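Local coordinates for Lmo0812 protein (Listeria monocytogenes serovar 1/2a, PDB 4YF1), which is a putative pyrophosphohydrolase of the HD-domain family, possibly hydrolysing the 3'-diphosphate of guanosine-3',5'-bis(diphosphate), at residues L111-L125 and Y153-L165. Sequence-based numbering, arbitrary orientation. Where two conformers were deposited one is given.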
ATOM      1  N   LEU A 111      -6.093   6.634  18.282  1.00 20.21           N
ATOM      2  CA  LEU A 111      -4.762   5.971  18.222  1.00 20.93           C
ATOM      3  C   LEU A 111      -4.255   5.735  16.798  1.00 20.68           C
ATOM      4  O   LEU A 111      -3.060   6.045  16.492  1.00 19.88           O
ATOM      5  CB  LEU A 111      -4.711   4.666  19.026  1.00 22.29           C
ATOM      6  CG  LEU A 111      -3.383   3.867  18.995  1.00 22.73           C
ATOM      7  CD1 LEU A 111      -2.223   4.693  19.488  1.00 22.42           C
ATOM      8  CD2 LEU A 111      -3.499   2.564  19.810  1.00 24.12           C
ATOM      9  N   GLU A 112      -5.139   5.263  15.918  1.00 20.75           N
ATOM     10  CA  GLU A 112      -4.772   5.017  14.505  1.00 21.25           C
ATOM     11  C   GLU A 112      -4.340   6.308  13.805  1.00 20.86           C
ATOM     12  O   GLU A 112      -3.278   6.355  13.121  1.00 20.47           O
ATOM     13  CB  GLU A 112      -5.915   4.378  13.740  1.00 22.86           C
ATOM     14  CG  GLU A 112      -6.248   2.997  14.304  1.00 24.41           C
ATOM     15  CD  GLU A 112      -7.368   2.306  13.583  1.00 26.62           C
ATOM     16  OE1 GLU A 112      -8.149   2.978  12.865  1.00 27.64           O
ATOM     17  OE2 GLU A 112      -7.494   1.068  13.753  1.00 28.74           O
ATOM     18  N   GLU A 113      -5.137   7.359  13.988  1.00 20.40           N
ATOM     19  CA  GLU A 113      -4.832   8.672  13.369  1.00 20.14           C
ATOM     20  C   GLU A 113      -3.520   9.217  13.859  1.00 19.06           C
ATOM     21  O   GLU A 113      -2.765   9.781  13.060  1.00 18.56           O
ATOM     22  CB  GLU A 113      -5.983   9.648  13.632  1.00 21.11           C
ATOM     23  CG  GLU A 113      -7.289   9.138  13.007  1.00 22.23           C
ATOM     24  CD  GLU A 113      -8.538   9.870  13.456  1.00 23.43           C
ATOM     25  OE1 GLU A 113      -8.645  10.250  14.652  1.00 22.89           O
ATOM     26  OE2 GLU A 113      -9.443  10.008  12.598  1.00 24.60           O
ATOM     27  N   LYS A 114      -3.251   9.088  15.154  1.00 18.44           N
ATOM     28  CA  LYS A 114      -1.954   9.530  15.729  1.00 18.19           C
ATOM     29  C   LYS A 114      -0.811   8.716  15.149  1.00 18.07           C
ATOM     30  O   LYS A 114       0.212   9.247  14.742  1.00 17.46           O
ATOM     31  CB  LYS A 114      -1.958   9.358  17.247  1.00 18.06           C
ATOM     32  CG  LYS A 114      -2.912  10.296  17.965  1.00 17.90           C
ATOM     33  CD  LYS A 114      -3.064   9.901  19.409  1.00 18.34           C
ATOM     34  CE  LYS A 114      -3.785  10.958  20.251  1.00 18.83           C
ATOM     35  NZ  LYS A 114      -2.781  11.869  20.876  1.00 18.52           N
ATOM     36  N   ALA A 115      -1.026   7.416  15.020  1.00 17.88           N
ATOM     37  CA  ALA A 115       0.043   6.543  14.532  1.00 18.03           C
ATOM     38  C   ALA A 115       0.438   6.853  13.086  1.00 17.96           C
ATOM     39  O   ALA A 115       1.616   6.763  12.734  1.00 17.47           O
ATOM     40  CB  ALA A 115      -0.355   5.074  14.676  1.00 18.69           C
ATOM     41  N   LEU A 116      -0.541   7.223  12.259  1.00 17.92           N
ATOM     42  CA  LEU A 116      -0.268   7.542  10.864  1.00 18.31           C
ATOM     43  C   LEU A 116       0.655   8.748  10.746  1.00 18.12           C
ATOM     44  O   LEU A 116       1.600   8.774   9.913  1.00 18.71           O
ATOM     45  CB  LEU A 116      -1.560   7.846  10.157  1.00 19.04           C
ATOM     46  CG  LEU A 116      -2.347   6.563   9.889  1.00 20.31           C
ATOM     47  CD1 LEU A 116      -3.807   6.949   9.665  1.00 21.26           C
ATOM     48  CD2 LEU A 116      -1.760   5.836   8.690  1.00 20.85           C
ATOM     49  N   ILE A 117       0.382   9.731  11.582  1.00 17.58           N
ATOM     50  CA  ILE A 117       1.205  10.962  11.586  1.00 17.74           C
ATOM     51  C   ILE A 117       2.598  10.667  12.134  1.00 17.77           C
ATOM     52  O   ILE A 117       3.590  11.101  11.533  1.00 18.75           O
ATOM     53  CB  ILE A 117       0.555  12.083  12.416  1.00 17.78           C
ATOM     54  CG1 ILE A 117      -0.738  12.547  11.744  1.00 18.73           C
ATOM     55  CG2 ILE A 117       1.538  13.275  12.568  1.00 17.75           C
ATOM     56  CD1 ILE A 117      -1.618  13.482  12.561  1.00 18.74           C
ATOM     57  N   VAL A 118       2.697  10.010  13.287  1.00 17.47           N
ATOM     58  CA  VAL A 118       4.026   9.773  13.875  1.00 17.71           C
ATOM     59  C   VAL A 118       4.902   8.860  12.985  1.00 18.42           C
ATOM     60  O   VAL A 118       6.083   9.156  12.789  1.00 17.72           O
ATOM     61  CB  VAL A 118       3.949   9.279  15.310  1.00 17.59           C
ATOM     62  CG1 VAL A 118       5.304   9.033  15.892  1.00 17.80           C
ATOM     63  CG2 VAL A 118       3.152  10.225  16.200  1.00 17.72           C
ATOM     64  N   ALA A 119       4.321   7.811  12.401  1.00 18.26           N
ATOM     65  CA  ALA A 119       5.070   6.922  11.519  1.00 19.31           C
ATOM     66  C   ALA A 119       5.636   7.673  10.313  1.00 20.19           C
ATOM     67  O   ALA A 119       6.781   7.462   9.910  1.00 19.86           O
ATOM     68  CB  ALA A 119       4.211   5.762  11.065  1.00 19.88           C
ATOM     69  N   ASP A 120       4.816   8.540   9.741  1.00 20.96           N
ATOM     70  CA  ASP A 120       5.236   9.365   8.616  1.00 22.77           C
ATOM     71  C   ASP A 120       6.429  10.254   9.037  1.00 22.41           C
ATOM     72  O   ASP A 120       7.428  10.333   8.327  1.00 22.54           O
ATOM     73  CB  ASP A 120       4.074  10.248   8.175  1.00 24.44           C
ATOM     74  CG  ASP A 120       4.477  11.258   7.077  1.00 27.87           C
ATOM     75  OD1 ASP A 120       4.959  10.825   6.016  1.00 32.54           O
ATOM     76  OD2 ASP A 120       4.268  12.462   7.273  1.00 28.78           O
ATOM     77  N   LYS A 121       6.322  10.894  10.193  1.00 22.49           N
ATOM     78  CA  LYS A 121       7.434  11.780  10.685  1.00 24.74           C
ATOM     79  C   LYS A 121       8.673  11.026  11.066  1.00 23.59           C
ATOM     80  O   LYS A 121       9.775  11.526  10.928  1.00 22.65           O
ATOM     81  CB  LYS A 121       7.001  12.616  11.881  1.00 26.75           C
ATOM     82  CG  LYS A 121       6.387  13.916  11.476  1.00 31.09           C
ATOM     83  CD  LYS A 121       5.140  13.724  10.689  1.00 34.38           C
ATOM     84  CE  LYS A 121       5.054  14.775   9.616  1.00 38.60           C
ATOM     85  NZ  LYS A 121       3.658  14.753   9.085  1.00 40.66           N
ATOM     86  N   LEU A 122       8.475   9.844  11.622  1.00 21.75           N
ATOM     87  CA  LEU A 122       9.600   8.997  12.008  1.00 22.17           C
ATOM     88  C   LEU A 122      10.454   8.605  10.819  1.00 22.54           C
ATOM     89  O   LEU A 122      11.675   8.749  10.872  1.00 22.89           O
ATOM     90  CB  LEU A 122       9.102   7.736  12.765  1.00 21.74           C
ATOM     91  CG  LEU A 122      10.153   6.696  13.172  1.00 22.66           C
ATOM     92  CD1 LEU A 122      11.318   7.258  13.956  1.00 22.87           C
ATOM     93  CD2 LEU A 122       9.520   5.534  13.956  1.00 22.95           C
ATOM     94  N   ASP A 123       9.844   8.126   9.738  1.00 22.16           N
ATOM     95  CA  ASP A 123      10.647   7.761   8.584  1.00 23.73           C
ATOM     96  C   ASP A 123      11.371   9.008   8.021  1.00 24.63           C
ATOM     97  O   ASP A 123      12.520   8.896   7.601  1.00 24.89           O
ATOM     98  CB  ASP A 123       9.834   7.109   7.486  1.00 24.59           C
ATOM     99  CG  ASP A 123      10.706   6.634   6.334  1.00 26.43           C
ATOM    100  OD1 ASP A 123      11.568   5.733   6.532  1.00 27.49           O
ATOM    101  OD2 ASP A 123      10.525   7.147   5.224  1.00 26.92           O
ATOM    102  N   ASN A 124      10.681  10.155   7.990  0.70 24.54           N
ATOM    103  CA  ASN A 124      11.296  11.429   7.514  0.70 25.68           C
ATOM    104  C   ASN A 124      12.527  11.801   8.346  0.70 25.23           C
ATOM    105  O   ASN A 124      13.581  12.066   7.784  0.70 26.44           O
ATOM    106  CB  ASN A 124      10.289  12.592   7.568  0.70 26.19           C
ATOM    107  CG  ASN A 124       9.191  12.497   6.518  0.70 27.85           C
ATOM    108  OD1 ASN A 124       9.249  11.683   5.586  0.70 29.95           O
ATOM    109  ND2 ASN A 124       8.172  13.361   6.656  0.70 28.48           N
ATOM    110  N   LEU A 125      12.390  11.853   9.673  1.00 24.60           N
ATOM    111  CA  LEU A 125      13.538  12.186  10.549  1.00 26.21           C
ATOM    112  C   LEU A 125      14.659  11.151  10.513  1.00 26.87           C
ATOM    113  O   LEU A 125      15.849  11.502  10.673  1.00 26.34           O
ATOM    114  CB  LEU A 125      13.160  12.475  11.992  1.00 26.86           C
ATOM    115  CG  LEU A 125      12.400  13.737  12.305  1.00 27.67           C
ATOM    116  CD1 LEU A 125      12.535  13.966  13.794  1.00 27.86           C
ATOM    117  CD2 LEU A 125      12.945  14.938  11.531  1.00 29.38           C
ATOM    118  N   TYR A 153       7.947  22.412  14.702  1.00 20.59           N
ATOM    119  CA  TYR A 153       7.039  21.388  14.151  1.00 20.44           C
ATOM    120  C   TYR A 153       7.215  20.001  14.784  1.00 20.02           C
ATOM    121  O   TYR A 153       6.253  19.413  15.315  1.00 19.30           O
ATOM    122  CB  TYR A 153       7.224  21.337  12.627  1.00 21.28           C
ATOM    123  CG  TYR A 153       6.436  20.271  11.921  1.00 22.60           C
ATOM    124  CD1 TYR A 153       5.119  20.018  12.273  1.00 23.17           C
ATOM    125  CD2 TYR A 153       6.969  19.567  10.828  1.00 24.15           C
ATOM    126  CE1 TYR A 153       4.381  19.056  11.621  1.00 24.23           C
ATOM    127  CE2 TYR A 153       6.211  18.600  10.154  1.00 24.43           C
ATOM    128  CZ  TYR A 153       4.928  18.356  10.563  1.00 24.91           C
ATOM    129  OH  TYR A 153       4.113  17.435   9.898  1.00 27.18           O
ATOM    130  N   ASN A 154       8.448  19.504  14.755  1.00 20.21           N
ATOM    131  CA  ASN A 154       8.771  18.182  15.287  1.00 20.52           C
ATOM    132  C   ASN A 154       8.593  18.107  16.800  1.00 20.64           C
ATOM    133  O   ASN A 154       8.028  17.106  17.331  1.00 20.23           O
ATOM    134  CB  ASN A 154      10.160  17.766  14.804  1.00 20.93           C
ATOM    135  CG  ASN A 154      10.172  17.452  13.321  1.00 21.09           C
ATOM    136  OD1 ASN A 154      10.600  18.264  12.456  1.00 20.63           O
ATOM    137  ND2 ASN A 154       9.647  16.317  12.995  1.00 19.35           N
ATOM    138  N   GLN A 155       8.961  19.182  17.502  1.00 20.55           N
ATOM    139  CA  GLN A 155       8.718  19.231  18.951  1.00 20.90           C
ATOM    140  C   GLN A 155       7.213  19.240  19.208  1.00 20.70           C
ATOM    141  O   GLN A 155       6.729  18.570  20.169  1.00 20.00           O
ATOM    142  CB  GLN A 155       9.426  20.424  19.603  1.00 22.03           C
ATOM    143  CG  GLN A 155      10.885  20.134  19.728  1.00 22.85           C
ATOM    144  CD  GLN A 155      11.647  21.229  20.447  1.00 24.04           C
ATOM    145  OE1 GLN A 155      11.155  22.346  20.658  1.00 24.33           O
ATOM    146  NE2 GLN A 155      12.816  20.894  20.863  1.00 24.88           N
ATOM    147  N   GLY A 156       6.455  19.929  18.342  1.00 20.08           N
ATOM    148  CA  GLY A 156       4.989  19.938  18.465  1.00 19.67           C
ATOM    149  C   GLY A 156       4.370  18.523  18.363  1.00 19.42           C
ATOM    150  O   GLY A 156       3.467  18.167  19.158  1.00 18.94           O
ATOM    151  N   ILE A 157       4.821  17.738  17.384  1.00 19.12           N
ATOM    152  CA  ILE A 157       4.333  16.355  17.220  1.00 19.46           C
ATOM    153  C   ILE A 157       4.745  15.564  18.462  1.00 20.09           C
ATOM    154  O   ILE A 157       3.907  14.947  19.136  1.00 20.19           O
ATOM    155  CB  ILE A 157       4.897  15.664  15.950  1.00 19.23           C
ATOM    156  CG1 ILE A 157       4.487  16.408  14.648  1.00 19.22           C
ATOM    157  CG2 ILE A 157       4.426  14.204  15.890  1.00 19.54           C
ATOM    158  CD1 ILE A 157       3.004  16.610  14.471  1.00 18.98           C
ATOM    159  N   LYS A 158       6.043  15.624  18.789  1.00 20.58           N
ATOM    160  CA  LYS A 158       6.554  14.900  19.943  1.00 22.14           C
ATOM    161  C   LYS A 158       5.806  15.222  21.239  1.00 22.32           C
ATOM    162  O   LYS A 158       5.427  14.299  21.993  1.00 21.40           O
ATOM    163  CB  LYS A 158       8.068  15.075  20.101  1.00 24.30           C
ATOM    164  CG  LYS A 158       8.601  14.640  21.452  1.00 27.16           C
ATOM    165  CD  LYS A 158      10.057  15.026  21.575  1.00 30.48           C
ATOM    166  CE  LYS A 158      10.445  15.239  23.023  1.00 34.02           C
ATOM    167  NZ  LYS A 158       9.765  16.444  23.605  1.00 34.76           N
ATOM    168  N   ASN A 159       5.533  16.500  21.489  1.00 21.71           N
ATOM    169  CA  ASN A 159       4.858  16.897  22.733  1.00 22.30           C
ATOM    170  C   ASN A 159       3.349  16.722  22.759  1.00 21.28           C
ATOM    171  O   ASN A 159       2.749  16.919  23.798  1.00 22.23           O
ATOM    172  CB  ASN A 159       5.228  18.340  23.084  1.00 24.16           C
ATOM    173  CG  ASN A 159       6.687  18.460  23.450  1.00 25.27           C
ATOM    174  OD1 ASN A 159       7.268  17.494  23.938  1.00 26.93           O
ATOM    175  ND2 ASN A 159       7.298  19.601  23.182  1.00 27.10           N
ATOM    176  N   ASN A 160       2.752  16.363  21.634  1.00 19.74           N
ATOM    177  CA  ASN A 160       1.294  16.193  21.579  1.00 19.96           C
ATOM    178  C   ASN A 160       0.840  14.776  21.225  1.00 19.81           C
ATOM    179  O   ASN A 160      -0.304  14.400  21.549  1.00 20.63           O
ATOM    180  CB  ASN A 160       0.705  17.221  20.609  1.00 19.43           C
ATOM    181  CG  ASN A 160       0.656  18.613  21.213  1.00 19.67           C
ATOM    182  OD1 ASN A 160      -0.237  18.923  21.988  1.00 20.27           O
ATOM    183  ND2 ASN A 160       1.633  19.453  20.874  1.00 19.27           N
HETATM  184  N   MSE A 161       1.744  13.968  20.672  1.00 19.44           N
HETATM  185  CA  MSE A 161       1.366  12.607  20.204  1.00 19.63           C
HETATM  186  C   MSE A 161       0.815  11.695  21.289  1.00 20.96           C
HETATM  187  O   MSE A 161      -0.023  10.834  20.987  1.00 21.22           O
HETATM  188  CB  MSE A 161       2.507  11.943  19.452  1.00 19.11           C
HETATM  189  CG  MSE A 161       3.689  11.668  20.383  1.00 19.87           C
HETATM  190 SE   MSE A 161       5.221  10.970  19.394  1.00 19.80          SE
HETATM  191  CE  MSE A 161       6.357  10.755  20.957  1.00 20.40           C
ATOM    192  N   GLU A 162       1.247  11.866  22.542  1.00 22.37           N
ATOM    193  CA  GLU A 162       0.721  11.006  23.654  1.00 24.98           C
ATOM    194  C   GLU A 162      -0.560  11.494  24.338  1.00 24.48           C
ATOM    195  O   GLU A 162      -1.182  10.738  25.114  1.00 25.34           O
ATOM    196  CB  GLU A 162       1.798  10.793  24.722  1.00 27.28           C
ATOM    197  CG  GLU A 162       3.024  10.077  24.175  1.00 29.94           C
ATOM    198  CD  GLU A 162       4.009   9.662  25.255  1.00 34.72           C
ATOM    199  OE1 GLU A 162       3.829  10.035  26.441  1.00 39.28           O
ATOM    200  OE2 GLU A 162       4.954   8.930  24.911  1.00 38.72           O
ATOM    201  N   TYR A 163      -1.009  12.685  23.994  1.00 23.91           N
ATOM    202  CA  TYR A 163      -2.168  13.287  24.630  1.00 25.01           C
ATOM    203  C   TYR A 163      -3.416  12.400  24.517  1.00 24.76           C
ATOM    204  O   TYR A 163      -3.813  12.007  23.425  1.00 23.12           O
ATOM    205  CB  TYR A 163      -2.481  14.659  24.045  1.00 26.24           C
ATOM    206  CG  TYR A 163      -3.552  15.398  24.840  1.00 28.23           C
ATOM    207  CD1 TYR A 163      -3.230  16.021  26.051  1.00 30.52           C
ATOM    208  CD2 TYR A 163      -4.873  15.464  24.397  1.00 28.72           C
ATOM    209  CE1 TYR A 163      -4.201  16.678  26.812  1.00 32.36           C
ATOM    210  CE2 TYR A 163      -5.851  16.129  25.142  1.00 30.70           C
ATOM    211  CZ  TYR A 163      -5.505  16.731  26.347  1.00 32.21           C
ATOM    212  OH  TYR A 163      -6.446  17.375  27.103  1.00 34.99           O
ATOM    213  N   GLY A 164      -3.984  12.082  25.663  1.00 26.50           N
ATOM    214  CA  GLY A 164      -5.207  11.278  25.738  1.00 27.46           C
ATOM    215  C   GLY A 164      -5.021   9.785  25.582  1.00 29.76           C
ATOM    216  O   GLY A 164      -6.005   9.030  25.630  1.00 30.26           O
ATOM    217  N   LEU A 165      -3.790   9.325  25.417  1.00 30.85           N
ATOM    218  CA  LEU A 165      -3.569   7.904  25.292  1.00 33.18           C
ATOM    219  C   LEU A 165      -3.230   7.283  26.649  1.00 37.69           C
ATOM    220  O   LEU A 165      -2.575   7.905  27.485  1.00 37.78           O
ATOM    221  CB  LEU A 165      -2.433   7.624  24.316  1.00 31.11           C
ATOM    222  CG  LEU A 165      -2.639   7.928  22.835  1.00 29.80           C
ATOM    223  CD1 LEU A 165      -1.373   7.507  22.086  1.00 28.98           C
ATOM    224  CD2 LEU A 165      -3.856   7.221  22.278  1.00 29.59           C
TER
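Lys114 drives its ammonium group into the turns that follow helix 147-160: NZ donates to Tyr163 O at 2.8 Å, on a lone pair in the carbonyl plane, and to Met161 O at 2.9 Å from above that carbonyl's plane. Its chain runs extended until chi4 (-93°) bends the tip onto these oxygens. Val106 O and Arg107 O, in the last turn of helix 95-108, also accept from NZ; four backbone carbonyls thus surround the buried ammonium, more than its three N-H groups can serve singly. Leu165 lies alongside the Lys114 methylenes, pointing the other way, and its CD1 meets Leu111 CD1 at 3.9 Å. Farther along, Val118 lays CG2 against Met161 CB (3.7 Å), with the selenium of this selenomethionine beside both valine methyls. Ile157 rests on Val118 through CG2 and on Ile117 through CD1, and Leu125 packs against the Asn154 side chain. Lys121 NZ forms a salt bridge with Asp120 OD2 (3.0 Å). Asp120 OD1 and OD2 are also hydrogen-bonded to His35 NE2 and His87 NE2, respectively. The helix segments, axes 11.0 Å apart, cross at -141° within an all-helical HD-type fold; Asp120 probably supplies the final aspartate of the H...HD...D signature, converging with His35, His59 and Asp60, without bound metal here.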